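Long-range contacts in ThiJ/pfpI family protein (Bacillus anthracis, PDB 3EFE), which is of unknown function but belongs to the DJ-1/PfpI family, whose members share an alpha/beta fold and include proteins reported to act as proteases or chaperones: residues Ala114-Ala119 with Met139-Tyr144; Gly122-Arg127 with Ala159-Ala164; His129-Leu134 with Lys148-Gly153. One frame throughout, in Å; residues are numbered along the deposited sequence.

Contact 1 (Ala114-Ala119 with Met139-Tyr144); sequences ATDALA and MVCPNY
Ala119 turns its methyl group toward the loop that follows helix 134-140 and meets two side chains there. Its CB lies 3.7 Å from Tyr144 CD1, with the ring oblique to it, and 4.0 Å from Cys141 SG. Chi1 of Tyr144 (169°) puts CG anti to the backbone N, and its CB approaches Ala119 O at 3.6 Å. Cys141, at the other end of the same turn, approaches with SG anti to its own carbonyl carbon (chi1 -54°), within 3.5 Å of Asp116 O and 4.0 Å of Asp116 CB. The arrangement is a post-helical type I beta turn, closed by the bond from Tyr144 N to Cys141 O, packed on helix 113-119 of the alpha/beta domain. No hydrogen bond joins the two segments, and the carboxylate of Asp116 turns instead to Thr137, where OD1 bonds to OG1. Thr137 also packs on Ala119 and Tyr144, which places helix 134-140 beside the contact. Whereas Leu118 and Ala114 pack on Leu80 of strand 77-80, and Leu118 also on Leu95 of helix 92-104, the 139-144 loop meets helix 113-119 through Asp116 and Ala119.

Contact 2 (Gly122-Arg127 with Ala159-Ala164); sequences GYLDTR and ANLVTA
Leu161 and Leu124 form the tight part of this contact, touching through one methyl each: the two CD2 atoms are 3.7 Å apart, and the side chains cross at about a right angle. Leu161 CB points from strand 161-164 toward the loop, and chi1 of 174° sets CG anti to the backbone N. The same CD2 also meets the aliphatic part of Arg127, at 3.9 Å from CD and 4.1 Å from CB. One strand methyl is therefore shared by two loop side chains. Leu124 CD2 also approaches Thr163 CG2, more distantly, at 4.2 Å. Leu118 of helix 113-119 packs on both leucines and extends this apolar cluster into the body of the domain.

Toward the partly exposed end the fit is looser. Arg127 NH1 stands 3.8 Å from Asn160 OD1, too far for a hydrogen bond, and the guanidinium and amide planes are 64° apart. The guanidinium instead has the carbonyl O of Tyr123, from its own loop, at its edge and in its plane. Asn160 is committed elsewhere, since its ND2 bonds to the carbonyl oxygens of Leu102, in helix 92-104, and Thr106, just before strand 107-111. Thr163 likewise sends its OG1 to the backbone N of Thr130, farther along the loop.

The loop itself starts at Gly122, whose positive phi closes helix 113-119 in a Schellman motif, and continues as a type I beta turn to Asp125. With no hydrogen bond or salt bridge between the segments, cohesion rests on van der Waals contact of the leucine methyls and the arginine methylenes. Asn160 and Thr163 spend their hydrogen bonds on Leu102, Thr106 and Thr130, and any attraction between Arg127 and Asn160 is probably weak.

Contact 3 (His129-Leu134 with Lys148-Gly153); sequences HTSNNL and KFYELG
Thr130 OG1 donates the shortest bond of this contact, 2.7 Å to Glu151 O, from a position tilted out of the carbonyl plane. Beside it the backbones of His129 and Tyr150 form a single beta bridge: Glu151 N bonds to His129 O at 2.8 Å, nearly straight at 165°, and His129 N to Phe149 O at 3.3 Å.

The Tyr150 ring, its CG anti to the backbone N (chi1 -170°), is inserted between Leu134 and Thr130 of the 129-134 loop. Leu134 CD1 lies over one face, 4.0 Å from the centroid in a CH-pi contact, and Thr130 CA covers the opposite face toward the rim. Ser131 OG sits at the ring edge, in its plane, and shares a 3.2 Å hydrogen bond with Tyr150 OH; it is also bonded to Thr137 OG1, so the serine links the phenol to helix 134-140. Tyr150 CA in turn rests over the face of the His129 imidazole, 4.0 Å from its centroid. The two rings stand with planes 85° apart, and His129 NE2 is fixed by a bond to Gly146 O.

Asn133 is the N-cap of helix 134-140, its OD1 bonded to Tyr136 N. Asn132 packs on Cys112, which follows strand 107-111 at a position consistent with the nucleophile-elbow cysteine of the DJ-1/PfpI family. Thr130 and Glu151 pack on Val156 of strand 155-158, at the edge of the sheet within this chain, and Ser131 on Thr115 and Asp116 of helix 113-119.

All three contacts involve the chain from helix 113-119 to strand 161-164. Contacts 1 and 2 are buried and mainly apolar, without a hydrogen bond between their segments; contact 1 fits a turn to helix 113-119, whereas contact 2 joins the loop after that helix to the large mixed sheet. Contact 3, only partly buried, is the polar one, binding two irregular loops by backbone and hydroxyl bonds around an aromatic ring. They adjoin directly: Leu124 CD1 of contact 2 packs on Ala119 CB of contact 1 at 3.7 Å, and Thr115 of contact 1 touches both Thr163 and Ser131. Helix 134-140 ties contact 1 to contact 3, through Thr137.

Contact 1 (Ala114-Ala119 with Met139-Tyr144)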
loop_
_atom_site.group_PDB
_atom_site.type_symbol
_atom_site.label_atom_id
_atom_site.label_comp_id
_atom_site.label_asym_id
_atom_site.label_seq_id
_atom_site.Cartn_x
_atom_site.Cartn_y
_atom_site.Cartn_z
ATOM N N ALA D 114 -8.209 -11.360 7.118
ATOM C CA ALA D 114 -7.369 -12.345 7.861
ATOM C C ALA D 114 -7.804 -12.487 9.353
ATOM O O ALA D 114 -7.713 -13.525 9.955
ATOM C CB ALA D 114 -5.901 -12.025 7.709
ATOM N N THR D 115 -8.255 -11.399 9.917
ATOM C CA THR D 115 -8.866 -11.295 11.251
ATOM C C THR D 115 -10.068 -12.243 11.488
ATOM O O THR D 115 -10.135 -12.946 12.515
ATOM C CB THR D 115 -9.290 -9.834 11.338
ATOM O OG1 THR D 115 -8.286 -9.082 12.020
ATOM C CG2 THR D 115 -10.507 -9.669 11.854
ATOM N N ASP D 116 -10.966 -12.286 10.508
ATOM C CA ASP D 116 -12.006 -13.297 10.427
ATOM C C ASP D 116 -11.491 -14.736 10.216
ATOM O O ASP D 116 -12.040 -15.658 10.826
ATOM C CB ASP D 116 -13.039 -12.892 9.373
ATOM C CG ASP D 116 -13.882 -11.701 9.833
ATOM O OD1 ASP D 116 -13.806 -11.400 11.054
ATOM O OD2 ASP D 116 -14.638 -11.089 9.036
ATOM N N ALA D 117 -10.421 -14.958 9.447
ATOM C CA ALA D 117 -9.834 -16.339 9.394
ATOM C C ALA D 117 -9.475 -16.862 10.799
ATOM O O ALA D 117 -9.797 -18.013 11.174
ATOM C CB ALA D 117 -8.643 -16.385 8.530
ATOM N N LEU D 118 -8.843 -15.990 11.571
ATOM C CA LEU D 118 -8.390 -16.274 12.897
ATOM C C LEU D 118 -9.537 -16.401 13.876
ATOM O O LEU D 118 -9.534 -17.274 14.734
ATOM C CB LEU D 118 -7.463 -15.141 13.397
ATOM C CG LEU D 118 -5.942 -15.220 13.224
ATOM C CD1 LEU D 118 -5.515 -15.789 11.920
ATOM C CD2 LEU D 118 -5.354 -13.857 13.387
ATOM N N ALA D 119 -10.461 -15.456 13.825
ATOM C CA ALA D 119 -11.688 -15.533 14.629
ATOM C C ALA D 119 -12.390 -16.889 14.458
ATOM O O ALA D 119 -12.780 -17.537 15.430
ATOM C CB ALA D 119 -12.622 -14.395 14.263
ATOM N N MET D 139 -21.545 -13.237 12.215
ATOM C CA MET D 139 -22.314 -13.965 11.201
ATOM C C MET D 139 -21.429 -14.916 10.482
ATOM O O MET D 139 -21.826 -16.034 10.165
ATOM C CB MET D 139 -22.915 -13.051 10.155
ATOM C CG MET D 139 -23.523 -13.856 8.866
ATOM S SD MET D 139 -24.067 -12.654 7.711
ATOM C CE MET D 139 -22.635 -12.013 7.040
ATOM N N VAL D 140 -20.179 -14.487 10.171
ATOM C CA VAL D 140 -19.350 -15.176 9.169
ATOM C C VAL D 140 -18.421 -16.227 9.821
ATOM O O VAL D 140 -17.879 -17.068 9.104
ATOM C CB VAL D 140 -18.688 -14.057 8.269
ATOM C CG1 VAL D 140 -17.754 -14.556 7.307
ATOM C CG2 VAL D 140 -19.768 -13.235 7.659
ATOM N N CYS D 141 -18.359 -16.158 11.169
ATOM C CA CYS D 141 -17.501 -17.034 11.980
ATOM C C CYS D 141 -18.277 -17.799 13.095
ATOM O O CYS D 141 -18.311 -17.363 14.271
ATOM C CB CYS D 141 -16.392 -16.224 12.651
ATOM S SG CYS D 141 -15.431 -15.244 11.511
ATOM N N PRO D 142 -18.882 -18.956 12.732
ATOM C CA PRO D 142 -19.575 -19.863 13.660
ATOM C C PRO D 142 -18.803 -20.243 14.957
ATOM O O PRO D 142 -19.420 -20.279 16.039
ATOM C CB PRO D 142 -19.803 -21.144 12.838
ATOM C CG PRO D 142 -19.238 -20.912 11.475
ATOM C CD PRO D 142 -18.969 -19.430 11.342
ATOM N N ASN D 143 -17.504 -20.578 14.831
ATOM C CA ASN D 143 -16.713 -21.012 15.985
ATOM C C ASN D 143 -15.976 -19.869 16.736
ATOM O O ASN D 143 -15.016 -20.126 17.473
ATOM C CB ASN D 143 -15.814 -22.301 15.769
ATOM C CG ASN D 143 -15.487 -22.635 14.297
ATOM O OD1 ASN D 143 -15.357 -21.753 13.446
ATOM N ND2 ASN D 143 -15.264 -23.933 14.017
ATOM N N TYR D 144 -16.481 -18.634 16.567
ATOM C CA TYR D 144 -15.949 -17.435 17.220
ATOM C C TYR D 144 -16.667 -17.191 18.521
ATOM O O TYR D 144 -17.866 -17.074 18.549
ATOM C CB TYR D 144 -16.071 -16.218 16.288
ATOM C CG TYR D 144 -15.813 -14.880 16.909
ATOM C CD1 TYR D 144 -14.564 -14.524 17.375
ATOM C CD2 TYR D 144 -16.808 -13.930 16.985
ATOM C CE1 TYR D 144 -14.353 -13.265 17.964
ATOM C CE2 TYR D 144 -16.577 -12.650 17.569
ATOM C CZ TYR D 144 -15.363 -12.335 18.022
ATOM O OH TYR D 144 -15.168 -11.064 18.558
#

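Contact 2 (Gly122-Arg127 with Ala159-Ala164)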
loop_
_atom_site.group_PDB
_atom_site.type_symbol
_atom_site.label_atom_id
_atom_site.label_comp_id
_atom_site.label_asym_id
_atom_site.label_seq_id
_atom_site.Cartn_x
_atom_site.Cartn_y
_atom_site.Cartn_z
ATOM N N GLY D 122 -10.853 -20.071 16.504
ATOM C CA GLY D 122 -10.920 -19.978 17.953
ATOM C C GLY D 122 -9.904 -19.042 18.539
ATOM O O GLY D 122 -9.916 -18.763 19.781
ATOM N N TYR D 123 -8.984 -18.545 17.689
ATOM C CA TYR D 123 -7.760 -17.913 18.263
ATOM C C TYR D 123 -7.988 -16.536 18.882
ATOM O O TYR D 123 -7.154 -16.095 19.672
ATOM C CB TYR D 123 -6.637 -17.790 17.264
ATOM C CG TYR D 123 -6.200 -19.015 16.470
ATOM C CD1 TYR D 123 -5.984 -20.224 17.064
ATOM C CD2 TYR D 123 -5.886 -18.902 15.108
ATOM C CE1 TYR D 123 -5.497 -21.314 16.320
ATOM C CE2 TYR D 123 -5.421 -19.983 14.367
ATOM C CZ TYR D 123 -5.201 -21.175 14.997
ATOM O OH TYR D 123 -4.739 -22.254 14.269
ATOM N N LEU D 124 -9.087 -15.857 18.552
ATOM C CA LEU D 124 -9.434 -14.535 19.154
ATOM C C LEU D 124 -10.432 -14.648 20.366
ATOM O O LEU D 124 -11.021 -13.664 20.881
ATOM C CB LEU D 124 -10.035 -13.621 18.060
ATOM C CG LEU D 124 -9.323 -13.411 16.702
ATOM C CD1 LEU D 124 -10.055 -12.361 15.905
ATOM C CD2 LEU D 124 -7.826 -13.003 16.804
ATOM N N ASP D 125 -10.667 -15.888 20.775
ATOM C CA ASP D 125 -11.661 -16.174 21.805
ATOM C C ASP D 125 -11.228 -15.610 23.099
ATOM O O ASP D 125 -12.096 -15.235 23.861
ATOM C CB ASP D 125 -11.899 -17.683 21.968
ATOM C CG ASP D 125 -12.812 -18.237 20.906
ATOM O OD1 ASP D 125 -13.207 -17.441 20.034
ATOM O OD2 ASP D 125 -13.131 -19.451 20.921
ATOM N N THR D 126 -9.903 -15.519 23.348
ATOM C CA THR D 126 -9.417 -14.981 24.619
ATOM C C THR D 126 -8.257 -13.988 24.445
ATOM O O THR D 126 -7.464 -13.770 25.381
ATOM C CB THR D 126 -9.092 -16.115 25.645
ATOM O OG1 THR D 126 -8.490 -17.234 24.968
ATOM C CG2 THR D 126 -10.407 -16.605 26.377
ATOM N N ARG D 127 -8.181 -13.357 23.265
ATOM C CA ARG D 127 -7.240 -12.235 23.061
ATOM C C ARG D 127 -7.995 -10.952 22.692
ATOM O O ARG D 127 -9.018 -11.035 22.010
ATOM C CB ARG D 127 -6.255 -12.602 21.970
ATOM C CG ARG D 127 -5.526 -13.852 22.236
ATOM C CD ARG D 127 -4.732 -14.256 21.048
ATOM N NE ARG D 127 -3.427 -14.765 21.456
ATOM C CZ ARG D 127 -3.047 -16.039 21.355
ATOM N NH1 ARG D 127 -1.820 -16.355 21.818
ATOM N NH2 ARG D 127 -3.859 -16.983 20.800
ATOM N N ALA D 159 -0.234 -9.003 23.587
ATOM C CA ALA D 159 0.878 -9.938 23.645
ATOM C C ALA D 159 1.351 -9.974 22.181
ATOM O O ALA D 159 1.593 -8.911 21.629
ATOM C CB ALA D 159 0.450 -11.350 24.202
ATOM N N ASN D 160 1.403 -11.159 21.558
ATOM C CA ASN D 160 2.087 -11.360 20.276
ATOM C C ASN D 160 1.106 -11.443 19.092
ATOM O O ASN D 160 1.389 -12.108 18.087
ATOM C CB ASN D 160 2.937 -12.644 20.337
ATOM C CG ASN D 160 2.083 -13.920 20.496
ATOM O OD1 ASN D 160 1.157 -13.966 21.329
ATOM N ND2 ASN D 160 2.386 -14.949 19.693
ATOM N N LEU D 161 -0.061 -10.800 19.247
ATOM C CA LEU D 161 -1.056 -10.701 18.185
ATOM C C LEU D 161 -1.421 -9.231 17.952
ATOM O O LEU D 161 -1.718 -8.488 18.891
ATOM C CB LEU D 161 -2.312 -11.479 18.545
ATOM C CG LEU D 161 -3.488 -11.332 17.565
ATOM C CD1 LEU D 161 -3.339 -12.290 16.356
ATOM C CD2 LEU D 161 -4.796 -11.552 18.304
ATOM N N VAL D 162 -1.385 -8.817 16.690
ATOM C CA VAL D 162 -1.924 -7.518 16.290
ATOM C C VAL D 162 -3.030 -7.792 15.247
ATOM O O VAL D 162 -2.834 -8.537 14.299
ATOM C CB VAL D 162 -0.794 -6.552 15.741
ATOM C CG1 VAL D 162 -1.373 -5.239 15.359
ATOM C CG2 VAL D 162 0.302 -6.360 16.797
ATOM N N THR D 163 -4.207 -7.227 15.481
ATOM C CA THR D 163 -5.333 -7.248 14.512
ATOM C C THR D 163 -5.728 -5.795 14.148
ATOM O O THR D 163 -5.527 -4.843 14.919
ATOM C CB THR D 163 -6.532 -7.962 15.060
ATOM O OG1 THR D 163 -6.766 -7.467 16.374
ATOM C CG2 THR D 163 -6.323 -9.470 15.052
ATOM N N ALA D 164 -6.297 -5.633 12.976
ATOM C CA ALA D 164 -6.712 -4.305 12.570
ATOM C C ALA D 164 -7.816 -4.395 11.543
ATOM O O ALA D 164 -7.935 -5.367 10.812
ATOM C CB ALA D 164 -5.505 -3.519 11.965
#

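Contact 3 (His129-Leu134 with Lys148-Gly153)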
loop_
_atom_site.group_PDB
_atom_site.type_symbol
_atom_site.label_atom_id
_atom_site.label_comp_id
_atom_site.label_asym_id
_atom_site.label_seq_id
_atom_site.Cartn_x
_atom_site.Cartn_y
_atom_site.Cartn_z
ATOM N N HIS D 129 -8.852 -7.936 20.439
ATOM C CA HIS D 129 -8.774 -7.899 18.994
ATOM C C HIS D 129 -9.816 -6.955 18.453
ATOM O O HIS D 129 -10.777 -6.575 19.139
ATOM C CB HIS D 129 -8.996 -9.270 18.428
ATOM C CG HIS D 129 -10.323 -9.853 18.798
ATOM N ND1 HIS D 129 -11.450 -9.706 18.010
ATOM C CD2 HIS D 129 -10.712 -10.551 19.889
ATOM C CE1 HIS D 129 -12.460 -10.315 18.598
ATOM N NE2 HIS D 129 -12.042 -10.833 19.737
ATOM N N THR D 130 -9.600 -6.564 17.212
ATOM C CA THR D 130 -10.612 -5.903 16.426
ATOM C C THR D 130 -10.797 -6.623 15.058
ATOM O O THR D 130 -10.203 -7.661 14.779
ATOM C CB THR D 130 -10.294 -4.421 16.346
ATOM O OG1 THR D 130 -11.470 -3.716 15.993
ATOM C CG2 THR D 130 -9.142 -4.102 15.369
ATOM N N SER D 131 -11.693 -6.110 14.250
ATOM C CA SER D 131 -11.970 -6.637 12.901
ATOM C C SER D 131 -12.651 -5.520 12.173
ATOM O O SER D 131 -12.827 -4.465 12.717
ATOM C CB SER D 131 -12.818 -7.910 12.902
ATOM O OG SER D 131 -14.174 -7.703 13.270
ATOM N N ASN D 132 -13.012 -5.731 10.928
ATOM C CA ASN D 132 -13.774 -4.734 10.211
ATOM C C ASN D 132 -15.071 -4.379 10.888
ATOM O O ASN D 132 -15.417 -3.233 10.963
ATOM C CB ASN D 132 -13.986 -5.180 8.751
ATOM C CG ASN D 132 -12.687 -5.116 7.950
ATOM O OD1 ASN D 132 -11.872 -4.198 8.150
ATOM N ND2 ASN D 132 -12.496 -6.073 7.001
ATOM N N ASN D 133 -15.792 -5.379 11.362
ATOM C CA ASN D 133 -17.118 -5.175 11.949
ATOM C C ASN D 133 -17.471 -6.407 12.796
ATOM O O ASN D 133 -17.438 -7.551 12.291
ATOM C CB ASN D 133 -18.157 -5.031 10.809
ATOM C CG ASN D 133 -19.576 -4.863 11.335
ATOM O OD1 ASN D 133 -20.372 -5.815 11.317
ATOM N ND2 ASN D 133 -19.889 -3.646 11.844
ATOM N N LEU D 134 -17.792 -6.171 14.058
ATOM C CA LEU D 134 -18.211 -7.231 14.957
ATOM C C LEU D 134 -19.387 -8.092 14.435
ATOM O O LEU D 134 -19.276 -9.341 14.382
ATOM C CB LEU D 134 -18.662 -6.590 16.242
ATOM C CG LEU D 134 -19.091 -7.525 17.376
ATOM C CD1 LEU D 134 -18.009 -8.613 17.647
ATOM C CD2 LEU D 134 -19.299 -6.608 18.519
ATOM N N LYS D 148 -16.491 -10.720 23.778
ATOM C CA LYS D 148 -16.206 -9.988 25.013
ATOM C C LYS D 148 -14.883 -9.173 24.863
ATOM O O LYS D 148 -14.791 -8.015 25.330
ATOM C CB LYS D 148 -16.164 -11.034 26.178
ATOM C CG LYS D 148 -15.744 -10.575 27.532
ATOM C CD LYS D 148 -16.902 -9.958 28.276
ATOM C CE LYS D 148 -16.424 -9.366 29.652
ATOM N NZ LYS D 148 -16.276 -10.369 30.773
ATOM N N PHE D 149 -13.906 -9.815 24.196
ATOM C CA PHE D 149 -12.539 -9.338 23.926
ATOM C C PHE D 149 -12.349 -8.351 22.778
ATOM O O PHE D 149 -11.268 -7.738 22.642
ATOM C CB PHE D 149 -11.637 -10.547 23.687
ATOM C CG PHE D 149 -11.436 -11.354 24.932
ATOM C CD1 PHE D 149 -10.406 -11.018 25.835
ATOM C CD2 PHE D 149 -12.329 -12.393 25.265
ATOM C CE1 PHE D 149 -10.253 -11.731 27.037
ATOM C CE2 PHE D 149 -12.179 -13.111 26.455
ATOM C CZ PHE D 149 -11.133 -12.781 27.340
ATOM N N TYR D 150 -13.405 -8.184 22.005
ATOM C CA TYR D 150 -13.469 -7.319 20.889
ATOM C C TYR D 150 -13.506 -5.849 21.247
ATOM O O TYR D 150 -14.355 -5.424 22.007
ATOM C CB TYR D 150 -14.729 -7.658 20.039
ATOM C CG TYR D 150 -14.778 -6.951 18.694
ATOM C CD1 TYR D 150 -14.411 -7.614 17.539
ATOM C CD2 TYR D 150 -15.176 -5.601 18.590
ATOM C CE1 TYR D 150 -14.427 -6.978 16.291
ATOM C CE2 TYR D 150 -15.189 -4.964 17.384
ATOM C CZ TYR D 150 -14.807 -5.667 16.227
ATOM O OH TYR D 150 -14.820 -5.046 15.019
ATOM N N GLU D 151 -12.649 -5.078 20.574
ATOM C CA GLU D 151 -12.546 -3.629 20.712
ATOM C C GLU D 151 -12.756 -2.906 19.398
ATOM O O GLU D 151 -12.757 -3.522 18.362
ATOM C CB GLU D 151 -11.153 -3.264 21.236
ATOM C CG GLU D 151 -10.967 -3.588 22.647
ATOM C CD GLU D 151 -9.530 -3.448 23.060
ATOM O OE1 GLU D 151 -8.821 -2.561 22.495
ATOM O OE2 GLU D 151 -9.105 -4.218 23.963
ATOM N N LEU D 152 -12.912 -1.583 19.452
ATOM C CA LEU D 152 -13.235 -0.754 18.253
ATOM C C LEU D 152 -11.997 -0.472 17.428
ATOM O O LEU D 152 -12.102 -0.271 16.237
ATOM C CB LEU D 152 -13.895 0.591 18.636
ATOM C CG LEU D 152 -15.415 0.761 18.403
ATOM C CD1 LEU D 152 -16.283 -0.480 18.822
ATOM C CD2 LEU D 152 -15.916 2.057 19.092
ATOM N N GLY D 153 -10.828 -0.441 18.062
ATOM C CA GLY D 153 -9.594 -0.362 17.323
ATOM C C GLY D 153 -9.534 1.004 16.743
ATOM O O GLY D 153 -9.758 1.948 17.462
#